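PDB 2VVE: spike protein P1 from Pseudoalteromonas phage pm2, which forms the spikes at the fivefold vertices of the virion and binds the host receptor through its C-terminal part. Local coordinates for residues Ala97-Gln101 / Val207-Leu211; Leu145-Ile151 / Asp212-Glu218. One frame throughout, in Å; residues are numbered along the deposited sequence. Where two conformers were deposited one is given.

Interaction 1. Residues Ala97-Gln101 / Val207-Leu211; sequences AKYAQ and VETEL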
loop_
_atom_site.group_PDB
_atom_site.type_symbol
_atom_site.label_atom_id
_atom_site.label_comp_id
_atom_site.label_asym_id
_atom_site.label_seq_id
_atom_site.Cartn_x
_atom_site.Cartn_y
_atom_site.Cartn_z
ATOM N N ALA A 97 35.538 1.257 18.955
ATOM C CA ALA A 97 34.495 2.255 19.190
ATOM C C ALA A 97 35.132 3.642 19.304
ATOM O O ALA A 97 36.281 3.768 19.734
ATOM C CB ALA A 97 33.743 1.931 20.460
ATOM N N LYS A 98 34.382 4.677 18.940
ATOM C CA LYS A 98 34.905 6.047 19.049
ATOM C C LYS A 98 34.748 6.678 20.431
ATOM O O LYS A 98 33.803 6.365 21.174
ATOM C CB LYS A 98 34.316 6.954 17.961
ATOM C CG LYS A 98 34.688 6.467 16.560
ATOM C CD LYS A 98 33.995 7.205 15.443
ATOM C CE LYS A 98 34.562 6.709 14.118
ATOM N NZ LYS A 98 34.030 7.410 12.919
ATOM N N TYR A 99 35.698 7.550 20.781
ATOM C CA TYR A 99 35.507 8.467 21.895
ATOM C C TYR A 99 34.347 9.413 21.595
ATOM O O TYR A 99 34.315 10.056 20.537
ATOM C CB TYR A 99 36.751 9.324 22.135
ATOM C CG TYR A 99 38.019 8.585 22.496
ATOM C CD1 TYR A 99 38.205 8.068 23.777
ATOM C CD2 TYR A 99 39.059 8.456 21.572
ATOM C CE1 TYR A 99 39.395 7.416 24.127
ATOM C CE2 TYR A 99 40.252 7.805 21.907
ATOM C CZ TYR A 99 40.413 7.291 23.183
ATOM O OH TYR A 99 41.570 6.645 23.533
ATOM N N ALA A 100 33.418 9.539 22.538
ATOM C CA ALA A 100 32.324 10.503 22.352
ATOM C C ALA A 100 31.839 11.135 23.647
ATOM O O ALA A 100 31.537 10.431 24.622
ATOM C CB ALA A 100 31.150 9.860 21.603
ATOM N N GLN A 101 31.752 12.465 23.628
ATOM C CA GLN A 101 31.046 13.219 24.654
ATOM C C GLN A 101 29.579 13.257 24.271
ATOM O O GLN A 101 29.221 12.965 23.136
ATOM C CB GLN A 101 31.581 14.646 24.765
ATOM C CG GLN A 101 33.045 14.705 25.109
ATOM C CD GLN A 101 33.542 16.104 25.353
ATOM O OE1 GLN A 101 33.702 16.511 26.494
ATOM N NE2 GLN A 101 33.794 16.846 24.284
ATOM N N VAL A 207 29.641 3.759 22.821
ATOM C CA VAL A 207 30.785 4.677 22.819
ATOM C C VAL A 207 31.756 4.459 23.965
ATOM O O VAL A 207 31.408 3.838 24.987
ATOM C CB VAL A 207 30.322 6.170 22.887
ATOM C CG1 VAL A 207 29.375 6.502 21.745
ATOM C CG2 VAL A 207 29.684 6.489 24.242
ATOM N N GLU A 208 32.974 4.991 23.798
ATOM C CA GLU A 208 33.906 5.155 24.917
ATOM C C GLU A 208 33.772 6.597 25.453
ATOM O O GLU A 208 33.917 7.551 24.685
ATOM C CB GLU A 208 35.343 4.874 24.453
ATOM C CG GLU A 208 36.404 5.100 25.550
ATOM C CD GLU A 208 36.090 4.344 26.846
ATOM O OE1 GLU A 208 36.085 3.083 26.836
ATOM O OE2 GLU A 208 35.852 5.015 27.878
ATOM N N THR A 209 33.506 6.755 26.754
ATOM C CA THR A 209 33.241 8.090 27.330
ATOM C C THR A 209 34.477 8.751 27.936
ATOM O O THR A 209 34.460 9.944 28.262
ATOM C CB THR A 209 32.127 8.076 28.419
ATOM O OG1 THR A 209 32.549 7.289 29.541
ATOM C CG2 THR A 209 30.812 7.547 27.870
ATOM N N GLU A 210 35.532 7.964 28.125
ATOM C CA GLU A 210 36.709 8.431 28.842
ATOM C C GLU A 210 37.839 8.618 27.845
ATOM O O GLU A 210 38.247 7.668 27.174
ATOM C CB GLU A 210 37.096 7.432 29.946
ATOM C CG GLU A 210 38.300 7.828 30.794
ATOM C CD GLU A 210 38.013 8.965 31.752
ATOM O OE1 GLU A 210 36.906 9.003 32.335
ATOM O OE2 GLU A 210 38.908 9.818 31.931
ATOM N N LEU A 211 38.313 9.859 27.729
ATOM C CA LEU A 211 39.471 10.169 26.908
ATOM C C LEU A 211 40.653 10.368 27.865
ATOM O O LEU A 211 40.771 11.409 28.516
ATOM C CB LEU A 211 39.207 11.410 26.037
ATOM C CG LEU A 211 40.329 11.948 25.130
ATOM C CD1 LEU A 211 40.820 10.892 24.144
ATOM C CD2 LEU A 211 39.865 13.186 24.389
#
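The phenol ring of Tyr99 lies against Leu211, whose CD1 methyl sits 3.6 Å from the ring centroid and 6° off the ring normal, a CH-pi contact centred on one face. Leu211 CG is anti to its backbone N (chi1 178°), and from there the branch crosses the tyrosine side chain at about a right angle. In the plane of the ring, the carbonyl O of Glu210 stands at the edge, 3.3 Å from Tyr99 CE1, while Glu208 CG approaches obliquely. A single parallel bridge, Tyr99 with Glu208, joins the backbones, Glu208 bonding the residues on both sides of Tyr99. Glu208 N donates to Lys98 O over 3.1 Å, tilted from the carbonyl plane, and Ala100 N donates to Glu208 O at 3.0 Å, nearly in line with that carbonyl. Beside the bridge, Ala100 CB meets Val207 CG1 at 3.8 Å.

Partners further out hold these groups. Glu208 bends at chi2 (53°), and its OE2 accepts from Glu210 N by the anti lone pair and from Lys154 N, while OE1 bonds Thr229 OG1. The buried carboxylate is thus gripped at both oxygens and steadies the turn leading to Leu211. Tyr99 OH is hydrogen-bonded to His221 ND1. The bridge joins the loop after strand 88-91 to the end of strand 200-208, in a domain of the nucleoplasmin clan, consistent with a jelly-roll-like beta sandwich.

Interaction 2. Residues Leu145-Ile151 / Asp212-Glu218; sequences LGDYTSI and DYDAVQE. With CA (calcium ion), chain C.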
loop_
_atom_site.group_PDB
_atom_site.type_symbol
_atom_site.label_atom_id
_atom_site.label_comp_id
_atom_site.label_asym_id
_atom_site.label_seq_id
_atom_site.Cartn_x
_atom_site.Cartn_y
_atom_site.Cartn_z
ATOM N N LEU A 145 50.908 3.030 21.499
ATOM C CA LEU A 145 50.878 3.331 22.930
ATOM C C LEU A 145 51.819 2.403 23.697
ATOM O O LEU A 145 51.928 1.216 23.374
ATOM C CB LEU A 145 49.449 3.191 23.477
ATOM C CG LEU A 145 49.141 3.774 24.861
ATOM C CD1 LEU A 145 48.699 5.233 24.761
ATOM C CD2 LEU A 145 48.068 2.935 25.558
ATOM N N GLY A 146 52.500 2.952 24.702
ATOM C CA GLY A 146 53.348 2.166 25.607
ATOM C C GLY A 146 52.631 0.956 26.191
ATOM O O GLY A 146 51.423 0.997 26.441
ATOM N N ASP A 147 53.385 -0.122 26.404
ATOM C CA ASP A 147 52.836 -1.382 26.911
ATOM C C ASP A 147 52.402 -1.307 28.377
ATOM O O ASP A 147 51.677 -2.182 28.856
ATOM C CB ASP A 147 53.848 -2.527 26.725
ATOM C CG ASP A 147 54.103 -2.871 25.258
ATOM O OD1 ASP A 147 53.404 -2.348 24.359
ATOM O OD2 ASP A 147 55.016 -3.681 25.003
ATOM N N TYR A 148 52.847 -0.266 29.085
ATOM C CA TYR A 148 52.537 -0.134 30.511
ATOM C C TYR A 148 51.837 1.172 30.863
ATOM O O TYR A 148 51.646 1.497 32.039
ATOM C CB TYR A 148 53.801 -0.343 31.352
ATOM C CG TYR A 148 54.395 -1.708 31.109
ATOM C CD1 TYR A 148 53.731 -2.863 31.545
ATOM C CD2 TYR A 148 55.580 -1.858 30.397
ATOM C CE1 TYR A 148 54.254 -4.127 31.302
ATOM C CE2 TYR A 148 56.110 -3.117 30.152
ATOM C CZ TYR A 148 55.439 -4.245 30.601
ATOM O OH TYR A 148 55.963 -5.493 30.362
ATOM N N THR A 149 51.458 1.908 29.825
ATOM C CA THR A 149 50.607 3.083 29.952
ATOM C C THR A 149 49.250 2.654 30.513
ATOM O O THR A 149 48.647 1.693 30.023
ATOM C CB THR A 149 50.423 3.775 28.578
ATOM O OG1 THR A 149 51.710 4.110 28.033
ATOM C CG2 THR A 149 49.578 5.041 28.701
ATOM N N SER A 150 48.799 3.348 31.560
ATOM C CA SER A 150 47.516 3.067 32.189
ATOM C C SER A 150 46.399 3.850 31.507
ATOM O O SER A 150 46.386 5.088 31.541
ATOM C CB SER A 150 47.563 3.406 33.680
ATOM O OG SER A 150 48.444 2.543 34.373
ATOM N N ILE A 151 45.470 3.122 30.898
ATOM C CA ILE A 151 44.321 3.721 30.233
ATOM C C ILE A 151 43.043 3.480 31.037
ATOM O O ILE A 151 42.689 2.333 31.331
ATOM C CB ILE A 151 44.159 3.191 28.777
ATOM C CG1 ILE A 151 45.355 3.604 27.899
ATOM C CG2 ILE A 151 42.824 3.636 28.160
ATOM C CD1 ILE A 151 45.582 5.121 27.750
ATOM N N ASP A 212 41.499 9.346 27.961
ATOM C CA ASP A 212 42.578 9.302 28.949
ATOM C C ASP A 212 43.681 10.287 28.574
ATOM O O ASP A 212 44.072 10.377 27.412
ATOM C CB ASP A 212 43.122 7.870 29.067
ATOM C CG ASP A 212 44.086 7.695 30.226
ATOM O OD1 ASP A 212 45.216 8.223 30.154
ATOM O OD2 ASP A 212 43.725 7.014 31.212
ATOM N N TYR A 213 44.160 11.029 29.570
ATOM C CA TYR A 213 45.235 12.008 29.394
ATOM C C TYR A 213 46.442 11.426 28.653
ATOM O O TYR A 213 47.020 12.081 27.774
ATOM C CB TYR A 213 45.649 12.569 30.763
ATOM C CG TYR A 213 46.886 13.441 30.758
ATOM C CD1 TYR A 213 46.812 14.785 30.394
ATOM C CD2 TYR A 213 48.130 12.924 31.129
ATOM C CE1 TYR A 213 47.946 15.590 30.389
ATOM C CE2 TYR A 213 49.271 13.719 31.126
ATOM C CZ TYR A 213 49.172 15.052 30.757
ATOM O OH TYR A 213 50.295 15.849 30.753
ATOM N N ASP A 214 46.806 10.196 29.013
ATOM C CA ASP A 214 47.971 9.517 28.455
ATOM C C ASP A 214 47.815 9.204 26.972
ATOM O O ASP A 214 48.792 9.232 26.227
ATOM C CB ASP A 214 48.261 8.242 29.242
ATOM C CG ASP A 214 48.583 8.519 30.705
ATOM O OD1 ASP A 214 49.419 9.399 30.995
ATOM O OD2 ASP A 214 48.000 7.844 31.571
ATOM N N ALA A 215 46.580 8.915 26.560
ATOM C CA ALA A 215 46.242 8.672 25.160
ATOM C C ALA A 215 46.374 9.950 24.342
ATOM O O ALA A 215 46.843 9.915 23.208
ATOM C CB ALA A 215 44.821 8.102 25.035
ATOM N N VAL A 216 45.954 11.070 24.927
ATOM C CA VAL A 216 46.094 12.382 24.292
ATOM C C VAL A 216 47.578 12.738 24.065
ATOM O O VAL A 216 47.977 13.106 22.957
ATOM C CB VAL A 216 45.353 13.486 25.110
ATOM C CG1 VAL A 216 45.519 14.857 24.470
ATOM C CG2 VAL A 216 43.859 13.144 25.254
ATOM N N GLN A 217 48.389 12.599 25.112
ATOM C CA GLN A 217 49.815 12.938 25.054
ATOM C C GLN A 217 50.639 12.034 24.129
ATOM O O GLN A 217 51.394 12.532 23.291
ATOM C CB GLN A 217 50.422 12.955 26.463
ATOM C CG GLN A 217 49.694 13.850 27.468
ATOM C CD GLN A 217 49.472 15.272 26.968
ATOM O OE1 GLN A 217 50.419 16.043 26.807
ATOM N NE2 GLN A 217 48.213 15.626 26.731
ATOM N N GLU A 218 50.485 10.717 24.278
ATOM C CA GLU A 218 51.320 9.735 23.567
ATOM C C GLU A 218 50.947 9.535 22.102
ATOM O O GLU A 218 51.818 9.469 21.240
ATOM C CB GLU A 218 51.272 8.369 24.255
ATOM C CG GLU A 218 52.027 8.271 25.562
ATOM C CD GLU A 218 52.070 6.850 26.103
ATOM O OE1 GLU A 218 52.274 5.905 25.306
ATOM O OE2 GLU A 218 51.920 6.682 27.331
HETATM CA CA CA C . 45.944 7.192 32.363
HETATM O O HOH W 1 50.058 5.712 32.488
HETATM O O HOH W 2 44.816 6.065 33.705
HETATM O O HOH W 3 45.377 9.368 33.180
HETATM O O HOH W 4 47.302 7.096 34.329
#
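Thr149 and Glu218 meet because their first torsions aim them at each other: Thr149 OG1 is anti to its carbonyl carbon (chi1 -57°), and Glu218, with CG placed likewise, runs extended beyond it (chi2 -173°). The hydroxyl donates to the syn lone pair of Glu218 OE2 over 2.7 Å, and Gly146 N reaches Glu218 OE1 at 3.0 Å, almost straight at 175°. Both carboxylate oxygens are therefore held by the loop, which fixes the rotation of the group. Leu145 CD1 lies across the glutamate chain, and Thr149 CG2 slides past Asp214 CB at 3.5 Å.

At the other end of the contact a calcium ion joins the segments. Ser150 O and Asp214 OD2 each bind it at 2.3 Å, Asp212 chelates it through both oxygens, and three waters bring the ligands to seven. The close approaches among these oxygens reflect the shared metal, whose charge probably offsets their mutual repulsion. Asp212 is also the N-cap of the helix: OD1 accepts from Asp214 N at 2.8 Å through its anti lone pair, while OD2 takes Ser152 N. A further water links Ser150 N to Asp214 OD2. Under the metal site, Ile151 CD1 packs on Asp212 and on Ala215 CB.

The calcium thus ties the first turn of helix 213-219 to the loop entering strand 151-160, with Phe228 touching Leu145 and Ile151, and Gly179 bonding to the Ile151 backbone.

In the fold
Interactions 1 and 2 lie with centres about 15 Å apart, on the same side of the chain's centre. Their segments alternate along the chain: 97-101, 145-151, 207-211, then 212-218. The later two are continuous, so strand 200-208 passes through a short turn straight into helix 213-219. Strand 151-160, entered from the loop of interaction 2, pairs antiparallel with strand 200-208. The two contacts also touch: Leu211 CG packs on Val216 CG2 at 3.7 Å, and Tyr99 OH lies near Ala215 CB. Helix 213-219 is thus tied to the 145-151 loop by calcium and by Glu218, and meets Tyr99 and Leu211 by packing, in what is probably the receptor-binding part of the spike.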